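Local structure of fimbriae-associated protein Fap1 (Streptococcus parasanguinis, 3RGU) at residues Q57-K62 / G103-K108; S69-T74 / T93-N98. The protein probably acts as a cell-wall-anchored fimbrial adhesin in oral biofilm formation, with a helical bundle forming the alpha subdomain of its non-repeat region. All blocks are in the same frame, centred on the assembly; numbering follows the deposited sequence.

Contact 1: residues Q57-K62 / G103-K108; sequences QLELMK and GNELIK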
# COMPACT_ATOMS: atom_id res chain seq x y z
N GLN A 57 6.28 15.45 -6.86
CA GLN A 57 5.53 15.33 -5.62
C GLN A 57 4.14 14.77 -5.88
O GLN A 57 3.66 13.91 -5.15
CB GLN A 57 5.43 16.70 -4.94
CG GLN A 57 5.32 16.65 -3.44
CD GLN A 57 5.69 17.97 -2.79
OE1 GLN A 57 5.66 19.01 -3.43
NE2 GLN A 57 6.04 17.93 -1.51
N LEU A 58 3.50 15.23 -6.95
CA LEU A 58 2.17 14.79 -7.29
C LEU A 58 2.14 13.36 -7.76
O LEU A 58 1.20 12.66 -7.45
CB LEU A 58 1.55 15.68 -8.35
CG LEU A 58 0.10 15.47 -8.80
CD1 LEU A 58 -0.87 15.34 -7.65
CD2 LEU A 58 -0.29 16.63 -9.68
N GLU A 59 3.16 12.93 -8.50
CA GLU A 59 3.24 11.53 -8.95
C GLU A 59 3.26 10.56 -7.78
O GLU A 59 2.60 9.51 -7.77
CB GLU A 59 4.50 11.31 -9.77
CG GLU A 59 4.62 9.91 -10.33
CD GLU A 59 5.87 9.73 -11.18
OE1 GLU A 59 6.68 10.68 -11.32
OE2 GLU A 59 6.05 8.61 -11.71
N LEU A 60 4.06 10.93 -6.79
CA LEU A 60 4.20 10.11 -5.63
C LEU A 60 2.89 10.13 -4.86
O LEU A 60 2.40 9.11 -4.41
CB LEU A 60 5.35 10.61 -4.75
CG LEU A 60 5.62 9.76 -3.52
CD1 LEU A 60 6.21 8.41 -3.90
CD2 LEU A 60 6.51 10.50 -2.53
N MET A 61 2.32 11.32 -4.73
CA MET A 61 1.13 11.47 -3.93
C MET A 61 0.01 10.58 -4.48
O MET A 61 -0.71 9.93 -3.70
CB MET A 61 0.73 12.95 -3.83
CG MET A 61 -0.46 13.26 -2.95
SD MET A 61 -0.45 12.62 -1.25
CE MET A 61 1.05 13.36 -0.63
N LYS A 62 -0.09 10.49 -5.80
CA LYS A 62 -1.17 9.72 -6.42
C LYS A 62 -1.05 8.26 -6.00
O LYS A 62 -2.04 7.63 -5.62
CB LYS A 62 -1.19 9.87 -7.95
CG LYS A 62 -1.52 11.28 -8.46
CD LYS A 62 -1.74 11.33 -9.98
CE LYS A 62 -0.98 12.49 -10.64
NZ LYS A 62 -1.61 13.09 -11.87
N GLY A 103 6.32 1.14 -4.48
CA GLY A 103 7.72 0.72 -4.49
C GLY A 103 8.44 1.22 -5.72
O GLY A 103 9.47 1.89 -5.63
N ASN A 104 7.88 0.93 -6.89
CA ASN A 104 8.53 1.32 -8.13
C ASN A 104 8.63 2.82 -8.25
O ASN A 104 9.61 3.34 -8.78
CB ASN A 104 7.82 0.74 -9.35
CG ASN A 104 7.74 -0.78 -9.31
OD1 ASN A 104 6.74 -1.36 -9.74
ND2 ASN A 104 8.77 -1.43 -8.78
N GLU A 105 7.61 3.52 -7.76
CA GLU A 105 7.61 4.97 -7.77
C GLU A 105 8.77 5.48 -6.91
O GLU A 105 9.51 6.38 -7.33
CB GLU A 105 6.28 5.50 -7.25
CG GLU A 105 6.15 7.02 -7.29
CD GLU A 105 6.25 7.59 -8.70
OE1 GLU A 105 5.73 6.97 -9.65
OE2 GLU A 105 6.85 8.68 -8.85
N LEU A 106 8.93 4.89 -5.74
CA LEU A 106 10.03 5.25 -4.84
C LEU A 106 11.41 5.01 -5.46
O LEU A 106 12.30 5.86 -5.34
CB LEU A 106 9.90 4.50 -3.52
CG LEU A 106 8.97 5.15 -2.50
CD1 LEU A 106 8.77 4.20 -1.32
CD2 LEU A 106 9.52 6.49 -2.03
N ILE A 107 11.57 3.86 -6.11
CA ILE A 107 12.80 3.54 -6.82
C ILE A 107 13.01 4.50 -8.00
O ILE A 107 14.11 4.98 -8.23
CB ILE A 107 12.79 2.07 -7.29
CG1 ILE A 107 13.05 1.14 -6.11
CG2 ILE A 107 13.83 1.82 -8.38
CD1 ILE A 107 12.56 -0.27 -6.31
N LYS A 108 11.94 4.78 -8.74
CA LYS A 108 12.02 5.68 -9.88
C LYS A 108 12.53 7.09 -9.53
O LYS A 108 13.02 7.80 -10.40
CB LYS A 108 10.65 5.78 -10.56
CG LYS A 108 10.68 6.20 -12.01
CD LYS A 108 9.30 6.63 -12.47
CE LYS A 108 9.40 7.46 -13.75
NZ LYS A 108 8.07 7.97 -14.17
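E59 and K108 form the polar link, and L60 with L106 the apolar one, between two antiparallel helices of a three-helix bundle, 54-79 and 85-109. Segments 57-62 and 103-108 have axes 10.0 Å apart at their closest and an angle of 161° between their directions. The salt bridge lies at the outer margin of the contact. K108, with its chain extended beyond CG, brings NZ to within 3.2 Å of E59 OE2, where the ammonium meets the syn lone pair, on the side of the other carboxylate oxygen. Long side chains suit this place because they bring a charge from each helix together at the edge of the contact.

E59 also faces a like charge, E105, which points at it from the opposite helix. The two carboxylate planes are turned 62° apart, and the model sets E59 OE2 2.7 Å from E105 OE1, a detail that is doubtful at 3.0 Å resolution. The crystal structure was determined at pH 5.0; the lysine on E59 would probably offset part of the negative charge.

Apolar contacts lie on the inner side, where L60 and L106 turn toward helix 32-50: L60 also packs on L49, and L106 on L41. A branched leucine end can touch both neighbouring helices. L60 CD1 approaches L106 CD2 at 4.3 Å. In E105 the bend at chi2 (62°) carries CD, and with it the carboxylate, toward E59, while its aliphatic CG stays 3.7 Å from L60 CD1.

Contact 2: residues S69-T74 / T93-N98; sequences SQLEAT and TTLGNN
Q70 O accepts two bonds from T74: the helical one from the backbone N and one from the hydroxyl OG1, each 2.8 Å long. The hydroxyl comes in 44° out of the carbonyl plane, made possible by a chi1 of -53° that sets OG1 beside its own backbone N. By binding back to its own helix, this threonine satisfies its polar group and can face helix 85-109 in the three-helix bundle. A weak bond from Q70 NE2 also reaches T74 OG1.

No hydrogen bond joins residues 69-74 to residues 93-98, so van der Waals contact holds these two antiparallel segments, whose axes come within 9.4 Å. Q70 supplies much of it through its methylenes and the flat amide. CG rests 3.7 Å from L95 CA, and the amide carbon CD meets T94 CG2 at 3.6 Å, the two side chains crossing at about a right angle. T94 suits this position because its hydroxyl bonds to I90 O one turn earlier and its methyl is turned to Q70.

L95 is the apolar wedge: its CD1 rests against the L71 backbone, 3.6 Å from L71 N, and also touches L71 CB, while L95 CB reaches T74 OG1. Both leucines also pack on helix 32-50, L95 on M34 and I35, L71 on A38 and E39, tying the contact to the third helix. N98 ND2 also sits 3.5 Å from Q70 CB.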
# COMPACT_ATOMS: atom_id res chain seq x y z
N SER A 69 -5.42 4.46 0.98
CA SER A 69 -6.85 4.30 0.92
C SER A 69 -7.21 2.83 1.02
O SER A 69 -8.11 2.43 1.78
CB SER A 69 -7.34 4.84 -0.41
OG SER A 69 -8.67 4.45 -0.63
N GLN A 70 -6.48 2.03 0.24
CA GLN A 70 -6.69 0.61 0.14
C GLN A 70 -6.31 -0.07 1.46
O GLN A 70 -7.02 -0.94 1.94
CB GLN A 70 -5.85 0.08 -1.01
CG GLN A 70 -6.00 -1.39 -1.30
CD GLN A 70 -7.44 -1.82 -1.43
OE1 GLN A 70 -8.28 -1.11 -1.98
NE2 GLN A 70 -7.75 -3.01 -0.91
N LEU A 71 -5.20 0.36 2.04
CA LEU A 71 -4.77 -0.14 3.33
C LEU A 71 -5.83 0.03 4.38
O LEU A 71 -6.02 -0.85 5.20
CB LEU A 71 -3.52 0.59 3.79
CG LEU A 71 -2.98 0.27 5.18
CD1 LEU A 71 -2.16 -0.99 5.12
CD2 LEU A 71 -2.11 1.41 5.65
N GLU A 72 -6.52 1.17 4.36
CA GLU A 72 -7.51 1.46 5.37
C GLU A 72 -8.71 0.59 5.18
O GLU A 72 -9.37 0.22 6.15
CB GLU A 72 -7.92 2.93 5.34
CG GLU A 72 -6.89 3.88 5.94
CD GLU A 72 -6.54 3.53 7.39
OE1 GLU A 72 -5.44 2.97 7.60
OE2 GLU A 72 -7.37 3.79 8.30
N ALA A 73 -9.01 0.29 3.92
CA ALA A 73 -10.14 -0.56 3.56
C ALA A 73 -9.85 -1.98 3.99
O ALA A 73 -10.70 -2.67 4.56
CB ALA A 73 -10.42 -0.49 2.08
N THR A 74 -8.62 -2.41 3.74
CA THR A 74 -8.21 -3.75 4.06
C THR A 74 -8.23 -3.93 5.56
O THR A 74 -8.55 -5.01 6.06
CB THR A 74 -6.81 -4.00 3.54
OG1 THR A 74 -6.76 -3.67 2.15
CG2 THR A 74 -6.42 -5.46 3.75
N THR A 93 -4.79 -8.91 -2.94
CA THR A 93 -4.20 -8.73 -4.27
C THR A 93 -4.11 -7.24 -4.61
O THR A 93 -3.09 -6.79 -5.13
CB THR A 93 -4.96 -9.51 -5.37
OG1 THR A 93 -5.10 -10.88 -5.00
CG2 THR A 93 -4.22 -9.44 -6.70
N THR A 94 -5.16 -6.50 -4.27
CA THR A 94 -5.21 -5.08 -4.59
C THR A 94 -4.21 -4.31 -3.74
O THR A 94 -3.41 -3.52 -4.26
CB THR A 94 -6.61 -4.52 -4.36
OG1 THR A 94 -7.54 -5.21 -5.19
CG2 THR A 94 -6.65 -3.03 -4.70
N LEU A 95 -4.26 -4.53 -2.42
CA LEU A 95 -3.33 -3.88 -1.52
C LEU A 95 -1.89 -4.18 -1.95
O LEU A 95 -1.03 -3.30 -1.89
CB LEU A 95 -3.56 -4.29 -0.06
CG LEU A 95 -2.59 -3.59 0.91
CD1 LEU A 95 -2.81 -2.07 0.96
CD2 LEU A 95 -2.65 -4.18 2.32
N GLY A 96 -1.65 -5.41 -2.39
CA GLY A 96 -0.33 -5.82 -2.84
C GLY A 96 0.09 -5.03 -4.06
O GLY A 96 1.20 -4.50 -4.11
N ASN A 97 -0.81 -4.93 -5.04
CA ASN A 97 -0.54 -4.23 -6.29
C ASN A 97 -0.24 -2.77 -6.08
O ASN A 97 0.67 -2.22 -6.69
CB ASN A 97 -1.72 -4.38 -7.27
CG ASN A 97 -1.83 -5.79 -7.86
OD1 ASN A 97 -0.83 -6.50 -8.05
ND2 ASN A 97 -3.06 -6.19 -8.16
N ASN A 98 -1.03 -2.14 -5.21
CA ASN A 98 -0.80 -0.76 -4.83
C ASN A 98 0.55 -0.56 -4.17
O ASN A 98 1.29 0.34 -4.55
CB ASN A 98 -1.92 -0.24 -3.96
CG ASN A 98 -3.14 0.15 -4.76
OD1 ASN A 98 -3.15 0.03 -5.99
ND2 ASN A 98 -4.18 0.61 -4.08

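Both contacts join the same pair of antiparallel helices, 54-79 and 85-109. The centres of the two contacts lie about 16 Å apart, and their nearest atoms are about 5 Å apart without touching. Because the second helix returns along the first, contact 2 falls nearer the connecting turn in sequence, and contact 1 spans the more distant ends. Contact 2 sits about 5 Å from the centre of the chain and is held by van der Waals contact without a hydrogen bond across it. Contact 1, about 12 Å out, adds an acidic pair and a salt bridge at the surface. Helix 32-50 lines the inner side of both, M34, I35, A38 and E39 meeting contact 2 and L41 and L49 meeting contact 1.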